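Local structure of Mlr7391 protein (Mesorhizobium loti, 3HK4) at residues E81-S86 with D104-A109; Q96-F101 with D117-Y122. The protein is of unproven function but has an NTF2-like, SnoaL-like fold and may be a polyketide cyclase-like enzyme. All blocks are in the same frame, centred on the assembly; numbering follows the deposited sequence. Where two conformers were deposited one is given.

Contact 1 of 2, residues E81-S86 with D104-A109; sequences EVHGGS and DVTPKA
H83 reaches across to T106 where the far ends of strands 80-93 and 96-107 pair as an antiparallel beta hairpin, at the edge of the curved sheet of an NTF2-like fold. NE2 of H83 lies 2.5 Å from OG1 of T106 in a nearly straight hydrogen bond (164°), unusually short, so that its exact length is to be taken with reserve. OG1 sits at the ring edge, in the imidazole plane. CG of H83 lies anti to its carbonyl carbon (chi1 -48°), which carries the ring across the gap between the strands; E81 O lies against one face, toward the rim, and CD2 packs 3.6 Å from V105 CA. Backbone bonds carry the rest: T106 N gives to E81 O at 2.8 Å, E81 N returns one to T106 O at 3.0 Å, and H83 N also bonds to D104 O. Farther out, R113 touches both H83 and T106 and also forms a salt bridge with D104, whose other carboxylate oxygen bonds to T115. V105 is turned to the other face of the sheet, against V114 and M116, and its CG2 stands 3.3 Å from E81 O.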
# COMPACT_ATOMS: atom_id res chain seq x y z
N GLU A 81 -7.48 -6.14 11.46
CA GLU A 81 -7.86 -5.92 12.87
C GLU A 81 -6.72 -6.56 13.70
O GLU A 81 -6.43 -7.76 13.55
CB GLU A 81 -9.18 -6.61 13.22
CG GLU A 81 -9.63 -6.18 14.62
CD GLU A 81 -10.90 -6.83 15.05
OE1 GLU A 81 -11.59 -7.47 14.18
OE2 GLU A 81 -11.20 -6.72 16.27
N VAL A 82 -6.12 -5.77 14.58
CA VAL A 82 -5.04 -6.25 15.40
C VAL A 82 -5.68 -6.70 16.70
O VAL A 82 -6.48 -5.97 17.27
CB VAL A 82 -3.97 -5.16 15.65
CG1 VAL A 82 -4.45 -4.16 16.67
CG2 VAL A 82 -2.65 -5.82 16.08
N HIS A 83 -5.37 -7.92 17.13
CA HIS A 83 -5.86 -8.48 18.35
C HIS A 83 -4.70 -8.58 19.34
O HIS A 83 -4.30 -9.68 19.76
CB HIS A 83 -6.41 -9.88 18.10
CG HIS A 83 -7.32 -9.98 16.93
ND1 HIS A 83 -8.61 -9.51 16.96
CD2 HIS A 83 -7.15 -10.53 15.71
CE1 HIS A 83 -9.20 -9.78 15.80
NE2 HIS A 83 -8.33 -10.40 15.03
N GLY A 84 -4.11 -7.45 19.70
CA GLY A 84 -3.06 -7.46 20.73
C GLY A 84 -1.63 -7.79 20.32
O GLY A 84 -1.11 -7.22 19.35
N GLY A 85 -0.97 -8.67 21.09
CA GLY A 85 0.42 -9.04 20.84
C GLY A 85 1.47 -8.25 21.64
O GLY A 85 1.13 -7.48 22.56
N SER A 86 2.74 -8.44 21.26
CA SER A 86 3.85 -7.82 21.98
C SER A 86 5.00 -7.37 21.09
O SER A 86 5.14 -7.82 19.97
CB SER A 86 4.37 -8.80 23.03
OG SER A 86 4.97 -9.96 22.45
N ASP A 104 -1.57 -11.32 17.01
CA ASP A 104 -2.66 -11.93 16.28
C ASP A 104 -3.31 -10.82 15.50
O ASP A 104 -3.44 -9.71 15.99
CB ASP A 104 -3.71 -12.64 17.18
CG ASP A 104 -3.22 -14.00 17.70
OD1 ASP A 104 -2.07 -14.40 17.46
OD2 ASP A 104 -4.01 -14.67 18.38
N VAL A 105 -3.75 -11.14 14.29
CA VAL A 105 -4.36 -10.18 13.42
C VAL A 105 -5.36 -10.88 12.51
O VAL A 105 -5.20 -12.06 12.18
CB VAL A 105 -3.26 -9.50 12.52
CG1 VAL A 105 -2.58 -10.50 11.68
CG2 VAL A 105 -3.85 -8.51 11.63
N THR A 106 -6.41 -10.18 12.13
CA THR A 106 -7.37 -10.72 11.18
C THR A 106 -7.37 -9.84 9.95
O THR A 106 -7.89 -8.70 9.98
CB THR A 106 -8.80 -10.77 11.71
OG1 THR A 106 -8.86 -11.62 12.86
CG2 THR A 106 -9.72 -11.32 10.63
N PRO A 107 -6.78 -10.34 8.86
CA PRO A 107 -6.80 -9.63 7.60
C PRO A 107 -8.21 -9.59 7.02
O PRO A 107 -8.92 -10.61 7.01
CB PRO A 107 -5.92 -10.49 6.71
CG PRO A 107 -5.11 -11.30 7.61
CD PRO A 107 -6.05 -11.61 8.73
N LYS A 108 -8.64 -8.41 6.58
CA LYS A 108 -9.93 -8.28 5.89
C LYS A 108 -10.07 -9.20 4.65
O LYS A 108 -11.16 -9.61 4.31
CB LYS A 108 -10.13 -6.85 5.37
CG LYS A 108 -10.79 -5.90 6.28
CD LYS A 108 -11.23 -4.68 5.43
CE LYS A 108 -12.03 -3.66 6.22
NZ LYS A 108 -11.21 -3.00 7.26
N ALA A 109 -8.96 -9.47 3.98
CA ALA A 109 -8.99 -10.32 2.79
C ALA A 109 -9.48 -11.74 3.08
O ALA A 109 -10.26 -12.30 2.30
CB ALA A 109 -7.61 -10.37 2.16

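Contact 2 of 2, residues Q96-F101 with D117-Y122; sequences QFALRF and DEVGLY
F97 and Y122 meet on the concave, helix-facing side of a regular antiparallel hairpin, in which strands 96-107 and 114-125 run side by side in the curved sheet of the NTF2-like fold. Six backbone hydrogen bonds join the hydrogen-bonded pairs F97-Y122, L99-G120 and F101-E118. The straightest, F101 N to E118 O at 2.8 Å, is almost linear. At the pairs between them the CA-H groups turn to carbonyls, as A98 CA does to G120 O at 3.1 Å.

Aromatic and apolar contacts fill the face bearing F97, L99, F101 and Y122. CB of Y122 rests over one face of the F97 ring, 3.7 Å from its centroid, a CH-pi contact; the two rings are nearly parallel (19°) but slid apart and barely overlap. CD1 of L99 comes to 3.9 Å from CE1 of Y122. At the phenol end, F101 brings CZ to 3.4 Å from Y122 OH, edge to edge. G120 lies beside the F101 ring, where a side chain would come tightly against CE2. F29, L33 and other residues of helix 22-34 pack on this face, with F29 edge-to-face on Y122.

The opposite face carries a salt bridge beside A98, V119 and L121: R100 grips D117 side-on, with guanidinium and carboxylate planes only 13° apart. With CG of R100 anti to the backbone N (chi1 -171°), CG passes V119 CG2; a bend at the next bond then brings the guanidinium to the acid. Were the arginine exchanged for an alanine, the D117 carboxylate would probably lose its cross-strand mate and the flank of V119 its cover from CG. NH2 meets D117 OD2 at 3.1 Å on its syn lone pair, while NE approaches D117 OD1 at 2.8 Å, tilted out of both planes.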
# COMPACT_ATOMS: atom_id res chain seq x y z
N GLN A 96 22.26 -0.05 14.14
CA GLN A 96 20.98 -0.69 13.97
C GLN A 96 20.40 -1.29 15.22
O GLN A 96 21.10 -1.60 16.16
CB GLN A 96 21.11 -1.83 12.96
CG GLN A 96 21.61 -1.46 11.56
CD GLN A 96 21.67 -2.70 10.69
OE1 GLN A 96 22.04 -3.80 11.16
NE2 GLN A 96 21.33 -2.55 9.46
N PHE A 97 19.09 -1.44 15.19
CA PHE A 97 18.37 -2.16 16.22
C PHE A 97 17.27 -3.02 15.60
O PHE A 97 16.80 -2.76 14.51
CB PHE A 97 17.83 -1.26 17.31
CG PHE A 97 16.70 -0.36 16.89
CD1 PHE A 97 16.98 0.88 16.37
CD2 PHE A 97 15.38 -0.73 17.06
CE1 PHE A 97 15.95 1.73 16.00
CE2 PHE A 97 14.37 0.11 16.71
CZ PHE A 97 14.67 1.37 16.17
N ALA A 98 16.96 -4.09 16.31
CA ALA A 98 15.98 -5.07 15.94
C ALA A 98 14.92 -5.17 16.99
O ALA A 98 15.20 -5.01 18.21
CB ALA A 98 16.68 -6.50 15.78
N LEU A 99 13.71 -5.47 16.54
CA LEU A 99 12.56 -5.71 17.38
C LEU A 99 11.90 -6.99 16.92
O LEU A 99 11.95 -7.36 15.76
CB LEU A 99 11.53 -4.58 17.28
CG LEU A 99 11.97 -3.21 17.77
CD1 LEU A 99 10.94 -2.12 17.41
CD2 LEU A 99 12.18 -3.31 19.26
N ARG A 100 11.27 -7.68 17.83
CA ARG A 100 10.54 -8.90 17.49
C ARG A 100 9.07 -8.61 17.82
O ARG A 100 8.75 -8.17 18.91
CB ARG A 100 11.11 -10.09 18.24
CG ARG A 100 10.53 -11.48 17.79
CD ARG A 100 9.30 -11.82 18.57
NE ARG A 100 8.87 -13.19 18.36
CZ ARG A 100 9.47 -14.26 18.90
NH1 ARG A 100 10.56 -14.16 19.67
NH2 ARG A 100 8.96 -15.46 18.65
N PHE A 101 8.21 -8.83 16.82
CA PHE A 101 6.79 -8.55 16.87
C PHE A 101 6.08 -9.87 16.80
O PHE A 101 6.39 -10.65 15.92
CB PHE A 101 6.38 -7.76 15.66
CG PHE A 101 7.08 -6.43 15.52
CD1 PHE A 101 6.63 -5.33 16.23
CD2 PHE A 101 8.14 -6.27 14.66
CE1 PHE A 101 7.23 -4.10 16.10
CE2 PHE A 101 8.77 -5.07 14.52
CZ PHE A 101 8.32 -3.96 15.23
N ASP A 117 4.55 -13.36 13.26
CA ASP A 117 5.75 -13.41 14.08
C ASP A 117 6.86 -12.93 13.17
O ASP A 117 7.21 -13.59 12.19
CB ASP A 117 5.95 -14.85 14.56
CG ASP A 117 7.03 -15.00 15.62
OD1 ASP A 117 7.76 -14.05 15.95
OD2 ASP A 117 7.16 -16.11 16.15
N GLU A 118 7.34 -11.73 13.44
CA GLU A 118 8.36 -11.14 12.60
C GLU A 118 9.42 -10.36 13.35
O GLU A 118 9.25 -9.97 14.52
CB GLU A 118 7.71 -10.29 11.50
CG GLU A 118 6.68 -9.30 11.89
CD GLU A 118 6.31 -8.36 10.72
OE1 GLU A 118 6.48 -8.78 9.54
OE2 GLU A 118 5.86 -7.21 11.02
N VAL A 119 10.54 -10.17 12.67
CA VAL A 119 11.62 -9.40 13.18
C VAL A 119 11.74 -8.23 12.25
O VAL A 119 11.74 -8.37 11.03
CB VAL A 119 12.97 -10.19 13.29
CG1 VAL A 119 14.09 -9.26 13.65
CG2 VAL A 119 12.87 -11.30 14.39
N GLY A 120 11.85 -7.07 12.87
CA GLY A 120 12.12 -5.81 12.13
C GLY A 120 13.54 -5.32 12.42
O GLY A 120 13.95 -5.28 13.57
N LEU A 121 14.28 -4.91 11.39
CA LEU A 121 15.63 -4.37 11.57
C LEU A 121 15.65 -2.92 11.11
O LEU A 121 15.27 -2.65 9.97
CB LEU A 121 16.64 -5.17 10.76
CG LEU A 121 18.12 -4.86 10.95
CD1 LEU A 121 18.63 -5.29 12.37
CD2 LEU A 121 18.92 -5.57 9.87
N TYR A 122 16.10 -2.02 11.99
CA TYR A 122 16.02 -0.60 11.74
C TYR A 122 17.41 -0.04 11.65
O TYR A 122 18.16 -0.28 12.53
CB TYR A 122 15.23 0.09 12.84
CG TYR A 122 13.80 -0.43 12.93
CD1 TYR A 122 13.48 -1.51 13.71
CD2 TYR A 122 12.78 0.18 12.21
CE1 TYR A 122 12.18 -2.01 13.76
CE2 TYR A 122 11.48 -0.31 12.24
CZ TYR A 122 11.19 -1.40 13.01
OH TYR A 122 9.89 -1.87 13.09

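Overall arrangement
Contacts 1 and 2 lie in one mixed sheet, their centres about 18 Å apart, and share strand 96-107: its first half pairs with strand 114-125 in contact 2, its far end with strand 80-93 in contact 1. Along the chain the segments alternate, 81-86, 96-101, 104-109, 117-122, so two successive hairpins share the middle strand. Contact 1 is largely exposed and involves 80-93, one of the two edge strands of the sheet within the chain. Contact 2 is nearer the chain centre, under helix 22-34. One strand thus runs from the helix-covered core to the exposed end of the sheet, and the loop that follows it packs K108 on H64 and A109 on V62 of the second subunit.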